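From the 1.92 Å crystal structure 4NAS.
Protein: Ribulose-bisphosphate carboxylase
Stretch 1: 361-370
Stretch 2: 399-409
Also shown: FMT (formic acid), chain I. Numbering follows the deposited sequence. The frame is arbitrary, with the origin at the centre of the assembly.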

ATOM      1  N   GLY B 361     -22.308 -12.559  -7.302  1.00 38.74           N
ATOM      2  CA  GLY B 361     -22.803 -11.196  -7.392  1.00 36.20           C
ATOM      3  C   GLY B 361     -23.895 -11.101  -8.437  1.00 33.70           C
ATOM      4  O   GLY B 361     -25.086 -11.176  -8.117  1.00 35.91           O
ATOM      5  N   GLY B 362     -23.484 -10.941  -9.695  1.00 27.74           N
ATOM      6  CA  GLY B 362     -24.411 -11.014 -10.811  1.00 34.87           C
ATOM      7  C   GLY B 362     -25.077 -12.374 -10.862  1.00 35.85           C
ATOM      8  O   GLY B 362     -26.179 -12.511 -11.391  1.00 42.40           O
ATOM      9  N   GLY B 363     -24.412 -13.384 -10.306  1.00 35.94           N
ATOM     10  CA  GLY B 363     -24.987 -14.716 -10.222  1.00 39.70           C
ATOM     11  C   GLY B 363     -26.271 -14.754  -9.411  1.00 36.78           C
ATOM     12  O   GLY B 363     -27.185 -15.542  -9.685  1.00 39.40           O
ATOM     13  N   ILE B 364     -26.346 -13.900  -8.401  1.00 33.21           N
ATOM     14  CA  ILE B 364     -27.563 -13.789  -7.595  1.00 33.83           C
ATOM     15  C   ILE B 364     -28.521 -12.780  -8.210  1.00 33.78           C
ATOM     16  O   ILE B 364     -29.685 -13.082  -8.489  1.00 39.54           O
ATOM     17  CB  ILE B 364     -27.245 -13.337  -6.166  1.00 34.75           C
ATOM     18  CG1 ILE B 364     -26.350 -14.361  -5.495  1.00 36.82           C
ATOM     19  CG2 ILE B 364     -28.521 -13.173  -5.361  1.00 29.89           C
ATOM     20  CD1 ILE B 364     -27.050 -15.637  -5.213  1.00 25.56           C
ATOM     21  N   HIS B 365     -28.028 -11.576  -8.448  1.00 28.60           N
ATOM     22  CA  HIS B 365     -28.917 -10.513  -8.920  1.00 33.02           C
ATOM     23  C   HIS B 365     -29.284 -10.584 -10.398  1.00 29.60           C
ATOM     24  O   HIS B 365     -30.311 -10.035 -10.803  1.00 34.41           O
ATOM     25  CB  HIS B 365     -28.365  -9.145  -8.542  1.00 31.31           C
ATOM     26  CG  HIS B 365     -28.215  -8.967  -7.064  1.00 32.54           C
ATOM     27  ND1 HIS B 365     -29.284  -8.675  -6.239  1.00 32.56           N
ATOM     28  CD2 HIS B 365     -27.131  -9.072  -6.258  1.00 26.69           C
ATOM     29  CE1 HIS B 365     -28.859  -8.589  -4.990  1.00 34.31           C
ATOM     30  NE2 HIS B 365     -27.558  -8.827  -4.975  1.00 36.31           N
ATOM     31  N   GLY B 366     -28.466 -11.268 -11.193  1.00 29.82           N
ATOM     32  CA  GLY B 366     -28.757 -11.410 -12.612  1.00 34.71           C
ATOM     33  C   GLY B 366     -29.746 -12.529 -12.906  1.00 33.90           C
ATOM     34  O   GLY B 366     -30.123 -12.725 -14.055  1.00 33.79           O
ATOM     35  N   HIS B 367     -30.150 -13.275 -11.877  1.00 29.81           N
ATOM     36  CA  HIS B 367     -31.040 -14.403 -12.090  1.00 30.13           C
ATOM     37  C   HIS B 367     -32.430 -13.903 -12.500  1.00 30.08           C
ATOM     38  O   HIS B 367     -32.976 -12.983 -11.890  1.00 36.08           O
ATOM     39  CB  HIS B 367     -31.103 -15.289 -10.849  1.00 26.20           C
ATOM     40  CG  HIS B 367     -31.833 -16.582 -11.062  1.00 36.94           C
ATOM     41  ND1 HIS B 367     -33.200 -16.649 -11.233  1.00 36.16           N
ATOM     42  CD2 HIS B 367     -31.384 -17.858 -11.113  1.00 40.83           C
ATOM     43  CE1 HIS B 367     -33.559 -17.911 -11.389  1.00 44.44           C
ATOM     44  NE2 HIS B 367     -32.477 -18.664 -11.315  1.00 45.80           N
ATOM     45  N   PRO B 368     -32.986 -14.488 -13.561  1.00 30.41           N
ATOM     46  CA  PRO B 368     -34.260 -14.017 -14.117  1.00 34.20           C
ATOM     47  C   PRO B 368     -35.348 -13.897 -13.064  1.00 41.01           C
ATOM     48  O   PRO B 368     -36.161 -12.972 -13.137  1.00 35.82           O
ATOM     49  CB  PRO B 368     -34.614 -15.104 -15.132  1.00 33.98           C
ATOM     50  CG  PRO B 368     -33.298 -15.613 -15.596  1.00 37.24           C
ATOM     51  CD  PRO B 368     -32.369 -15.533 -14.398  1.00 30.68           C
ATOM     52  N   GLY B 369     -35.331 -14.799 -12.083  1.00 45.71           N
ATOM     53  CA  GLY B 369     -36.374 -14.868 -11.076  1.00 42.54           C
ATOM     54  C   GLY B 369     -36.093 -14.087  -9.805  1.00 32.65           C
ATOM     55  O   GLY B 369     -36.806 -14.232  -8.816  1.00 35.73           O
ATOM     56  N   GLY B 370     -35.058 -13.256  -9.823  1.00 31.69           N
ATOM     57  CA  GLY B 370     -34.712 -12.461  -8.652  1.00 34.82           C
ATOM     58  C   GLY B 370     -33.656 -13.082  -7.746  1.00 38.01           C
ATOM     59  O   GLY B 370     -33.305 -14.260  -7.898  1.00 42.37           O
ATOM     60  N   PRO B 399     -36.712 -25.489 -10.707  1.00 52.75           N
ATOM     61  CA  PRO B 399     -36.822 -24.364 -11.644  1.00 53.88           C
ATOM     62  C   PRO B 399     -35.719 -23.311 -11.474  1.00 35.27           C
ATOM     63  O   PRO B 399     -35.357 -22.678 -12.462  1.00 41.15           O
ATOM     64  CB  PRO B 399     -38.204 -23.777 -11.331  1.00 48.66           C
ATOM     65  CG  PRO B 399     -38.497 -24.219  -9.942  1.00 49.80           C
ATOM     66  CD  PRO B 399     -37.887 -25.577  -9.823  1.00 49.26           C
ATOM     67  N   ALA B 400     -35.198 -23.127 -10.267  1.00 38.95           N
ATOM     68  CA  ALA B 400     -34.126 -22.137 -10.064  1.00 31.26           C
ATOM     69  C   ALA B 400     -32.891 -22.491 -10.884  1.00 41.00           C
ATOM     70  O   ALA B 400     -32.429 -21.695 -11.708  1.00 36.19           O
ATOM     71  CB  ALA B 400     -33.784 -22.004  -8.588  1.00 48.34           C
ATOM     72  N   LEU B 401     -32.369 -23.693 -10.661  1.00 47.10           N
ATOM     73  CA  LEU B 401     -31.230 -24.193 -11.420  1.00 30.64           C
ATOM     74  C   LEU B 401     -31.514 -24.155 -12.915  1.00 34.82           C
ATOM     75  O   LEU B 401     -30.650 -23.804 -13.714  1.00 32.01           O
ATOM     76  CB  LEU B 401     -30.893 -25.624 -10.998  1.00 31.24           C
ATOM     77  CG  LEU B 401     -29.718 -26.287 -11.727  1.00 31.43           C
ATOM     78  CD1 LEU B 401     -28.421 -25.491 -11.509  1.00 29.34           C
ATOM     79  CD2 LEU B 401     -29.546 -27.727 -11.289  1.00 32.45           C
ATOM     80  N   ARG B 402     -32.741 -24.527 -13.282  1.00 42.69           N
ATOM     81  CA  ARG B 402     -33.181 -24.522 -14.669  1.00 39.50           C
ATOM     82  C   ARG B 402     -32.968 -23.151 -15.328  1.00 40.27           C
ATOM     83  O   ARG B 402     -32.344 -23.047 -16.382  1.00 36.45           O
ATOM     84  CB  ARG B 402     -34.661 -24.908 -14.714  1.00 49.56           C
ATOM     85  CG  ARG B 402     -35.332 -24.812 -16.057  1.00 54.55           C
ATOM     86  CD  ARG B 402     -36.844 -24.914 -15.866  1.00 62.31           C
ATOM     87  NE  ARG B 402     -37.490 -23.604 -15.744  1.00 67.43           N
ATOM     88  CZ  ARG B 402     -38.667 -23.397 -15.150  1.00 65.10           C
ATOM     89  NH1 ARG B 402     -39.186 -22.173 -15.099  1.00 61.35           N
ATOM     90  NH2 ARG B 402     -39.323 -24.409 -14.596  1.00 60.11           N
ATOM     91  N   GLN B 403     -33.494 -22.103 -14.704  1.00 45.07           N
ATOM     92  CA  GLN B 403     -33.323 -20.746 -15.213  1.00 44.65           C
ATOM     93  C   GLN B 403     -31.849 -20.338 -15.283  1.00 42.84           C
ATOM     94  O   GLN B 403     -31.413 -19.696 -16.248  1.00 40.39           O
ATOM     95  CB  GLN B 403     -34.121 -19.753 -14.364  1.00 43.48           C
ATOM     96  CG  GLN B 403     -35.629 -19.898 -14.538  1.00 42.34           C
ATOM     97  CD  GLN B 403     -36.430 -18.901 -13.720  1.00 44.55           C
ATOM     98  OE1 GLN B 403     -36.500 -19.000 -12.495  1.00 34.63           O
ATOM     99  NE2 GLN B 403     -37.065 -17.941 -14.404  1.00 52.49           N
ATOM    100  N   ALA B 404     -31.087 -20.723 -14.264  1.00 34.85           N
ATOM    101  CA  ALA B 404     -29.670 -20.380 -14.191  1.00 34.82           C
ATOM    102  C   ALA B 404     -28.906 -21.069 -15.295  1.00 38.59           C
ATOM    103  O   ALA B 404     -28.033 -20.472 -15.903  1.00 39.42           O
ATOM    104  CB  ALA B 404     -29.091 -20.769 -12.842  1.00 29.52           C
ATOM    105  N   LEU B 405     -29.239 -22.329 -15.560  1.00 46.93           N
ATOM    106  CA  LEU B 405     -28.606 -23.044 -16.662  1.00 50.04           C
ATOM    107  C   LEU B 405     -28.965 -22.398 -17.994  1.00 49.76           C
ATOM    108  O   LEU B 405     -28.173 -22.416 -18.930  1.00 48.86           O
ATOM    109  CB  LEU B 405     -28.989 -24.523 -16.664  1.00 47.21           C
ATOM    110  CG  LEU B 405     -28.519 -25.314 -15.447  1.00 48.31           C
ATOM    111  CD1 LEU B 405     -28.870 -26.778 -15.597  1.00 50.91           C
ATOM    112  CD2 LEU B 405     -27.016 -25.123 -15.211  1.00 51.98           C
ATOM    113  N   GLU B 406     -30.159 -21.816 -18.071  1.00 52.45           N
ATOM    114  CA  GLU B 406     -30.614 -21.188 -19.305  1.00 50.02           C
ATOM    115  C   GLU B 406     -29.845 -19.911 -19.617  1.00 41.26           C
ATOM    116  O   GLU B 406     -29.370 -19.719 -20.730  1.00 39.82           O
ATOM    117  CB  GLU B 406     -32.112 -20.886 -19.240  1.00 57.71           C
ATOM    118  N   LYS B 407     -29.735 -19.030 -18.636  1.00 36.07           N
ATOM    119  CA  LYS B 407     -29.111 -17.743 -18.884  1.00 40.10           C
ATOM    120  C   LYS B 407     -27.598 -17.850 -19.102  1.00 35.74           C
ATOM    121  O   LYS B 407     -27.071 -17.310 -20.066  1.00 37.57           O
ATOM    122  CB  LYS B 407     -29.418 -16.769 -17.747  1.00 38.82           C
ATOM    123  CG  LYS B 407     -29.038 -15.335 -18.071  1.00 44.30           C
ATOM    124  CD  LYS B 407     -29.590 -14.358 -17.051  1.00 47.57           C
ATOM    125  CE  LYS B 407     -29.828 -12.987 -17.677  1.00 51.99           C
ATOM    126  NZ  LYS B 407     -30.280 -11.998 -16.658  1.00 56.18           N
ATOM    127  N   TRP B 408     -26.908 -18.564 -18.224  1.00 37.84           N
ATOM    128  CA  TRP B 408     -25.438 -18.567 -18.241  1.00 39.79           C
ATOM    129  C   TRP B 408     -24.795 -19.871 -18.702  1.00 45.99           C
ATOM    130  O   TRP B 408     -23.564 -19.994 -18.690  1.00 47.44           O
ATOM    131  CB  TRP B 408     -24.882 -18.237 -16.854  1.00 28.69           C
ATOM    132  CG  TRP B 408     -25.329 -16.938 -16.294  1.00 29.35           C
ATOM    133  CD1 TRP B 408     -25.000 -15.692 -16.745  1.00 33.82           C
ATOM    134  CD2 TRP B 408     -26.173 -16.742 -15.149  1.00 36.24           C
ATOM    135  NE1 TRP B 408     -25.606 -14.731 -15.965  1.00 34.89           N
ATOM    136  CE2 TRP B 408     -26.338 -15.350 -14.984  1.00 33.02           C
ATOM    137  CE3 TRP B 408     -26.824 -17.609 -14.263  1.00 37.63           C
ATOM    138  CZ2 TRP B 408     -27.113 -14.804 -13.964  1.00 27.69           C
ATOM    139  CZ3 TRP B 408     -27.597 -17.068 -13.253  1.00 25.63           C
ATOM    140  CH2 TRP B 408     -27.731 -15.676 -13.109  1.00 30.31           C
ATOM    141  N   GLY B 409     -25.608 -20.842 -19.095  1.00 46.25           N
ATOM    142  CA  GLY B 409     -25.101 -22.175 -19.347  1.00 48.56           C
ATOM    143  C   GLY B 409     -24.774 -22.853 -18.027  1.00 48.45           C
ATOM    144  O   GLY B 409     -23.945 -23.761 -17.963  1.00 49.27           O
TER
HETATM  145  C   FMT I 501     -25.153 -11.249 -16.992  1.00 50.16           C
HETATM  146  O1  FMT I 501     -24.513 -11.915 -17.809  1.00 53.90           O
HETATM  147  O2  FMT I 501     -25.605 -11.690 -15.933  1.00 42.72           O

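Stretch 1 opens with a short, glycine-rich helix that packs against the last turn of the helix in stretch 2; the contact buries 407 Å² in all. The carbonyl oxygens of Gly 362 and Gly 363 lie against the indole of Trp 408: Gly 362 O is 3.6 Å from Trp 408 CZ2, and Gly 363 O is 3.5 Å from Trp 408 CH2. Ile 364 and His 365 point away.

At Gly 366 the packing leaves no room for a side chain. Gly 366 C is 3.6 Å from Trp 408 CZ2, and a CB on Gly 366 would come within 3.2 Å of that same Trp 408 atom and clash with Gly 362 O at 2.5 Å, so glycine suits the site well. Its carbonyl accepts a hydrogen bond from the extended side chain of Lys 407 (Lys 407 NZ to Gly 366 O, 2.7 Å).

Buried His 367 makes the second hydrogen bond across the stretches. Although its CA-to-CB bond points away overall, the end of the t rotamer side chain comes nearer the helix, where His 367 NE2 donates to Ala 400 O over 3.1 Å in a nearly straight bond (176°). That carbonyl also accepts the helical bond from Ala 404 N. On the other ring nitrogen, His 367 ND1 accepts from Gly 369 N at 2.9 Å, so the imidazole ties the type I turn beginning at His 367 to the helix. Ala 404 CB packs 4.1 Å from His 367 CD2.

Pro 368, the second residue of the turn, has a phi of -52° that suits its ring. It points toward the helix, with Pro 368 CB 3.8 Å from Gln 403 NE2 and Pro 368 CD 4.0 Å from Lys 407 CD. Gly 370 N donates to His 367 O at 2.9 Å, closing the turn, and the phi of 94° at Gly 370 favours glycine.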